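Local coordinates for protein tRNA delta(2)-isopentenylpyrophosphate transferase (Staphylococcus epidermidis ATCC 12228, PDB 3D3Q) that probably transfers a dimethylallyl group from dimethylallyl diphosphate to the adenine at position 37 of tRNAs that read codons beginning with uridine, at residues M47-T51 and S243-Y249; L226-Q231 and L252-I256. The contacts are given in a common frame with arbitrary orientation. Residues are numbered along the deposited sequence.

Helix 226-235 joins the two contacts, whose centres lie about 10 Å apart on the same side of the chain's centre. Along the chain the segments alternate: 47-51, in the loop between strands 33-37 and 64-65, then 226-231, then 243-249, in the loop between helices 226-235 and 252-257, and finally 252-256. E229 is out of reach of 252-256; its carboxylate instead meets contact 1, where OE2 reaches I49 N at 2.8 Å and OE1 reaches Y249 OH at 3.0 Å, both probable hydrogen bonds. V230 serves both contacts, its CG1 lying 3.6 Å from Y249 CD2. Residues 245-249 of that loop fall in a probable tRNA-contacting region.

Contact 1: M47-T51 and S243-Y249; sequences MDIGT and SMQAIGY
A loop, 47-51, meets a segment that is 3-10 at 243-245 and loop thereafter; CA atoms come closest at G50-G248 (5.8 Å). Residues 245-249 belong to a probable tRNA-binding region. M47, a selenomethionine with chi1 m, chi2 t and chi3 99°, runs along the Y249 ring: its CE sits over one face, 3.6 Å from the centroid, a CH-pi contact, and its SE, 5.1 Å from the centroid, makes a Met-aromatic one. M47 CE lies 3.8 Å from SE of selenomethionine M244, and M47 SE 3.6 Å from S243 CB. D48 CB is directed away, and OD1 forms a salt bridge with K53 NZ. G50 CA packs 3.3 Å from Y249 OH, where a CB would clash. T51 (chi1 p) closes the turn with OG1 donating to M47 O at 2.8 Å, while its CG2 is 3.7 Å from Y249 OH. G248 (phi 112°) leads into Y249 (chi1 m); A246 N bonds S243 O and Y249 N bonds A246 O, both at 3.1 Å. M47 thus covers one ring face while Y249 OH is hydrogen-bonded to E229.

Contact 2: L226-Q231 and L252-I256; sequences LFNEVQ and LVPVI
Helix 226-231 and the weakly bonded helix 252-256 cross at -76°, their axes 10.1 Å apart at closest approach. Firm backbone bonds are V230 N to L226 O and I256 N to V253 O, both 3.0 Å. The nearest CA pairs are F227-L252 (7.0 Å), V230-V253 (7.1 Å) and Q231-I256 (7.4 Å). L252 opens the second segment and points toward the first; as an mt rotamer it sends CD1 to 3.6 Å from L226 CG and 3.9 Å from V230 CG1, while its CD2 lies 4.4 Å from F227 CD2. V253 turns away. V255 (chi1 p) points back toward the first helix and sets CG1 3.3 Å from F227 CE2, at the edge of the ring and near its plane. I256, also mt, extends past the ring, with CG1 3.7 Å from F227 CZ and CD1 3.4 Å from V230 CG2 and 4.4 Å from Q231 CG. F227, with chi1 t and chi2 -80°, thereby reaches L252, V255 and I256, and V230 (chi1 m) packs between L252 and I256. This is a steep helix-helix packing, joining helices 226-235 and 252-257 on the two sides of the loop that holds Y249. Helix 262-286 adds M262, which touches both F227 and L252, and L269, which touches L226. Aliphatic and aromatic carbon makes up the side-chain pairs here, so the pairing rests on hydrophobic burial, with 322 Å² of surface buried, both sides summed.

Contact 1: M47-T51 and S243-Y249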
loop_
_atom_site.group_PDB
_atom_site.type_symbol
_atom_site.label_atom_id
_atom_site.label_comp_id
_atom_site.label_asym_id
_atom_site.label_seq_id
_atom_site.Cartn_x
_atom_site.Cartn_y
_atom_site.Cartn_z
HETATM N N MSE A 47 -2.158 -20.053 -4.999
HETATM C CA MSE A 47 -1.961 -19.325 -3.755
HETATM C C MSE A 47 -3.037 -18.247 -3.673
HETATM O O MSE A 47 -2.777 -17.078 -3.941
HETATM C CB MSE A 47 -0.573 -18.700 -3.740
HETATM C CG MSE A 47 0.498 -19.689 -4.127
HETATM SE SE MSE A 47 2.258 -18.946 -3.978
HETATM C CE MSE A 47 2.780 -19.665 -2.269
ATOM N N ASP A 48 -4.247 -18.654 -3.289
ATOM C CA ASP A 48 -5.375 -17.738 -3.198
ATOM C C ASP A 48 -5.746 -17.323 -1.768
ATOM O O ASP A 48 -6.010 -16.150 -1.502
ATOM C CB ASP A 48 -6.600 -18.355 -3.891
ATOM C CG ASP A 48 -6.227 -19.224 -5.097
ATOM O OD1 ASP A 48 -5.417 -18.791 -5.954
ATOM O OD2 ASP A 48 -6.759 -20.351 -5.197
ATOM N N ILE A 49 -5.758 -18.279 -0.850
ATOM C CA ILE A 49 -6.118 -17.992 0.528
ATOM C C ILE A 49 -5.095 -17.156 1.287
ATOM O O ILE A 49 -5.448 -16.156 1.904
ATOM C CB ILE A 49 -6.358 -19.299 1.306
ATOM C CG1 ILE A 49 -7.539 -20.045 0.699
ATOM C CG2 ILE A 49 -6.591 -18.992 2.783
ATOM C CD1 ILE A 49 -7.801 -21.385 1.329
ATOM N N GLY A 50 -3.833 -17.564 1.251
ATOM C CA GLY A 50 -2.811 -16.825 1.980
ATOM C C GLY A 50 -2.500 -15.442 1.432
ATOM O O GLY A 50 -1.789 -14.656 2.054
ATOM N N THR A 51 -3.058 -15.131 0.275
ATOM C CA THR A 51 -2.785 -13.863 -0.345
ATOM C C THR A 51 -3.997 -12.953 -0.388
ATOM O O THR A 51 -3.929 -11.851 -0.938
ATOM C CB THR A 51 -2.302 -14.089 -1.759
ATOM O OG1 THR A 51 -3.322 -14.784 -2.495
ATOM C CG2 THR A 51 -1.021 -14.933 -1.744
ATOM N N SER A 243 7.991 -17.467 -3.873
ATOM C CA SER A 243 6.622 -17.325 -3.403
ATOM C C SER A 243 6.386 -18.003 -2.050
ATOM O O SER A 243 5.715 -17.442 -1.191
ATOM C CB SER A 243 5.679 -17.903 -4.441
ATOM O OG SER A 243 6.098 -19.209 -4.770
HETATM N N MSE A 244 6.940 -19.200 -1.858
HETATM C CA MSE A 244 6.764 -19.944 -0.607
HETATM C C MSE A 244 7.480 -19.333 0.579
HETATM O O MSE A 244 7.487 -19.911 1.667
HETATM C CB MSE A 244 7.255 -21.379 -0.766
HETATM C CG MSE A 244 6.415 -22.244 -1.678
HETATM SE SE MSE A 244 4.699 -22.714 -0.936
HETATM C CE MSE A 244 5.202 -24.325 0.007
ATOM N N GLN A 245 8.093 -18.173 0.364
ATOM C CA GLN A 245 8.833 -17.471 1.411
ATOM C C GLN A 245 8.053 -16.297 1.933
ATOM O O GLN A 245 8.487 -15.630 2.866
ATOM C CB GLN A 245 10.173 -16.982 0.868
ATOM C CG GLN A 245 11.186 -18.076 0.711
ATOM C CD GLN A 245 11.534 -18.680 2.044
ATOM O OE1 GLN A 245 12.012 -17.985 2.937
ATOM N NE2 GLN A 245 11.295 -19.978 2.195
ATOM N N ALA A 246 6.907 -16.040 1.314
ATOM C CA ALA A 246 6.059 -14.923 1.721
ATOM C C ALA A 246 5.392 -15.217 3.054
ATOM O O ALA A 246 5.094 -16.373 3.372
ATOM C CB ALA A 246 5.000 -14.647 0.661
ATOM N N ILE A 247 5.162 -14.165 3.832
ATOM C CA ILE A 247 4.529 -14.320 5.125
ATOM C C ILE A 247 3.183 -15.028 4.925
ATOM O O ILE A 247 2.356 -14.610 4.113
ATOM C CB ILE A 247 4.346 -12.938 5.817
ATOM C CG1 ILE A 247 2.967 -12.877 6.470
ATOM C CG2 ILE A 247 4.611 -11.792 4.821
ATOM C CD1 ILE A 247 2.531 -11.485 6.851
ATOM N N GLY A 248 2.990 -16.119 5.657
ATOM C CA GLY A 248 1.768 -16.888 5.528
ATOM C C GLY A 248 2.009 -18.260 4.900
ATOM O O GLY A 248 1.094 -19.068 4.758
ATOM N N TYR A 249 3.246 -18.526 4.513
ATOM C CA TYR A 249 3.578 -19.796 3.925
ATOM C C TYR A 249 4.869 -20.287 4.525
ATOM O O TYR A 249 4.980 -21.454 4.892
ATOM C CB TYR A 249 3.730 -19.697 2.403
ATOM C CG TYR A 249 2.463 -19.350 1.670
ATOM C CD1 TYR A 249 2.018 -18.047 1.611
ATOM C CD2 TYR A 249 1.705 -20.327 1.051
ATOM C CE1 TYR A 249 0.847 -17.719 0.949
ATOM C CE2 TYR A 249 0.530 -20.013 0.385
ATOM C CZ TYR A 249 0.109 -18.704 0.335
ATOM O OH TYR A 249 -1.038 -18.367 -0.343
#

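Contact 2: L226-Q231 and L252-I256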
loop_
_atom_site.group_PDB
_atom_site.type_symbol
_atom_site.label_atom_id
_atom_site.label_comp_id
_atom_site.label_asym_id
_atom_site.label_seq_id
_atom_site.Cartn_x
_atom_site.Cartn_y
_atom_site.Cartn_z
ATOM N N LEU A 226 -6.177 -22.351 4.992
ATOM C CA LEU A 226 -4.843 -21.845 4.643
ATOM C C LEU A 226 -3.814 -22.962 4.746
ATOM O O LEU A 226 -3.020 -23.176 3.833
ATOM C CB LEU A 226 -4.424 -20.704 5.584
ATOM C CG LEU A 226 -2.936 -20.325 5.556
ATOM C CD1 LEU A 226 -2.545 -19.857 4.166
ATOM C CD2 LEU A 226 -2.648 -19.241 6.586
ATOM N N PHE A 227 -3.831 -23.666 5.871
ATOM C CA PHE A 227 -2.892 -24.748 6.080
ATOM C C PHE A 227 -3.069 -25.812 4.996
ATOM O O PHE A 227 -2.085 -26.350 4.494
ATOM C CB PHE A 227 -3.087 -25.352 7.473
ATOM C CG PHE A 227 -2.020 -26.334 7.868
ATOM C CD1 PHE A 227 -2.056 -27.647 7.406
ATOM C CD2 PHE A 227 -0.959 -25.937 8.677
ATOM C CE1 PHE A 227 -1.053 -28.561 7.748
ATOM C CE2 PHE A 227 0.047 -26.839 9.026
ATOM C CZ PHE A 227 0.003 -28.157 8.555
ATOM N N ASN A 228 -4.310 -26.108 4.619
ATOM C CA ASN A 228 -4.547 -27.113 3.590
ATOM C C ASN A 228 -3.912 -26.661 2.274
ATOM O O ASN A 228 -3.403 -27.473 1.498
ATOM C CB ASN A 228 -6.043 -27.338 3.381
ATOM C CG ASN A 228 -6.325 -28.532 2.492
ATOM O OD1 ASN A 228 -7.432 -28.699 1.983
ATOM N ND2 ASN A 228 -5.320 -29.378 2.304
ATOM N N GLU A 229 -3.939 -25.357 2.035
ATOM C CA GLU A 229 -3.373 -24.812 0.823
ATOM C C GLU A 229 -1.857 -24.991 0.800
ATOM O O GLU A 229 -1.316 -25.541 -0.162
ATOM C CB GLU A 229 -3.727 -23.338 0.699
ATOM C CG GLU A 229 -3.631 -22.775 -0.703
ATOM C CD GLU A 229 -3.983 -21.308 -0.730
ATOM O OE1 GLU A 229 -3.129 -20.496 -0.312
ATOM O OE2 GLU A 229 -5.113 -20.965 -1.144
ATOM N N VAL A 230 -1.166 -24.546 1.850
ATOM C CA VAL A 230 0.286 -24.682 1.882
ATOM C C VAL A 230 0.684 -26.145 1.792
ATOM O O VAL A 230 1.818 -26.466 1.448
ATOM C CB VAL A 230 0.911 -24.089 3.159
ATOM C CG1 VAL A 230 0.376 -22.701 3.414
ATOM C CG2 VAL A 230 0.659 -24.988 4.322
ATOM N N GLN A 231 -0.256 -27.032 2.093
ATOM C CA GLN A 231 0.010 -28.463 2.026
ATOM C C GLN A 231 0.051 -28.908 0.581
ATOM O O GLN A 231 0.931 -29.657 0.190
ATOM C CB GLN A 231 -1.069 -29.249 2.769
ATOM C CG GLN A 231 -0.945 -29.237 4.287
ATOM C CD GLN A 231 -1.927 -30.201 4.944
ATOM O OE1 GLN A 231 -3.143 -30.052 4.808
ATOM N NE2 GLN A 231 -1.401 -31.197 5.657
ATOM N N LEU A 252 4.258 -21.672 8.044
ATOM C CA LEU A 252 3.539 -22.931 8.091
ATOM C C LEU A 252 4.298 -24.112 7.507
ATOM O O LEU A 252 4.007 -25.249 7.845
ATOM C CB LEU A 252 2.184 -22.787 7.393
ATOM C CG LEU A 252 1.226 -21.736 7.979
ATOM C CD1 LEU A 252 -0.065 -21.682 7.167
ATOM C CD2 LEU A 252 0.911 -22.064 9.417
ATOM N N VAL A 253 5.265 -23.874 6.633
ATOM C CA VAL A 253 5.995 -25.008 6.059
ATOM C C VAL A 253 6.645 -25.867 7.141
ATOM O O VAL A 253 6.555 -27.090 7.106
ATOM C CB VAL A 253 7.091 -24.562 5.047
ATOM C CG1 VAL A 253 7.816 -25.776 4.490
ATOM C CG2 VAL A 253 6.461 -23.792 3.906
ATOM N N PRO A 254 7.306 -25.234 8.127
ATOM C CA PRO A 254 7.966 -25.965 9.215
ATOM C C PRO A 254 7.025 -26.847 10.035
ATOM O O PRO A 254 7.385 -27.956 10.432
ATOM C CB PRO A 254 8.582 -24.846 10.062
ATOM C CG PRO A 254 8.872 -23.793 9.057
ATOM C CD PRO A 254 7.611 -23.796 8.224
ATOM N N VAL A 255 5.817 -26.353 10.276
ATOM C CA VAL A 255 4.847 -27.097 11.057
ATOM C C VAL A 255 4.357 -28.341 10.300
ATOM O O VAL A 255 3.879 -29.303 10.901
ATOM C CB VAL A 255 3.659 -26.167 11.496
ATOM C CG1 VAL A 255 2.857 -25.741 10.298
ATOM C CG2 VAL A 255 2.784 -26.876 12.505
ATOM N N ILE A 256 4.516 -28.327 8.983
ATOM C CA ILE A 256 4.114 -29.451 8.156
ATOM C C ILE A 256 5.140 -30.574 8.285
ATOM O O ILE A 256 4.851 -31.746 8.021
ATOM C CB ILE A 256 4.029 -29.053 6.687
ATOM C CG1 ILE A 256 3.053 -27.900 6.523
ATOM C CG2 ILE A 256 3.562 -30.222 5.853
ATOM C CD1 ILE A 256 2.941 -27.416 5.083
#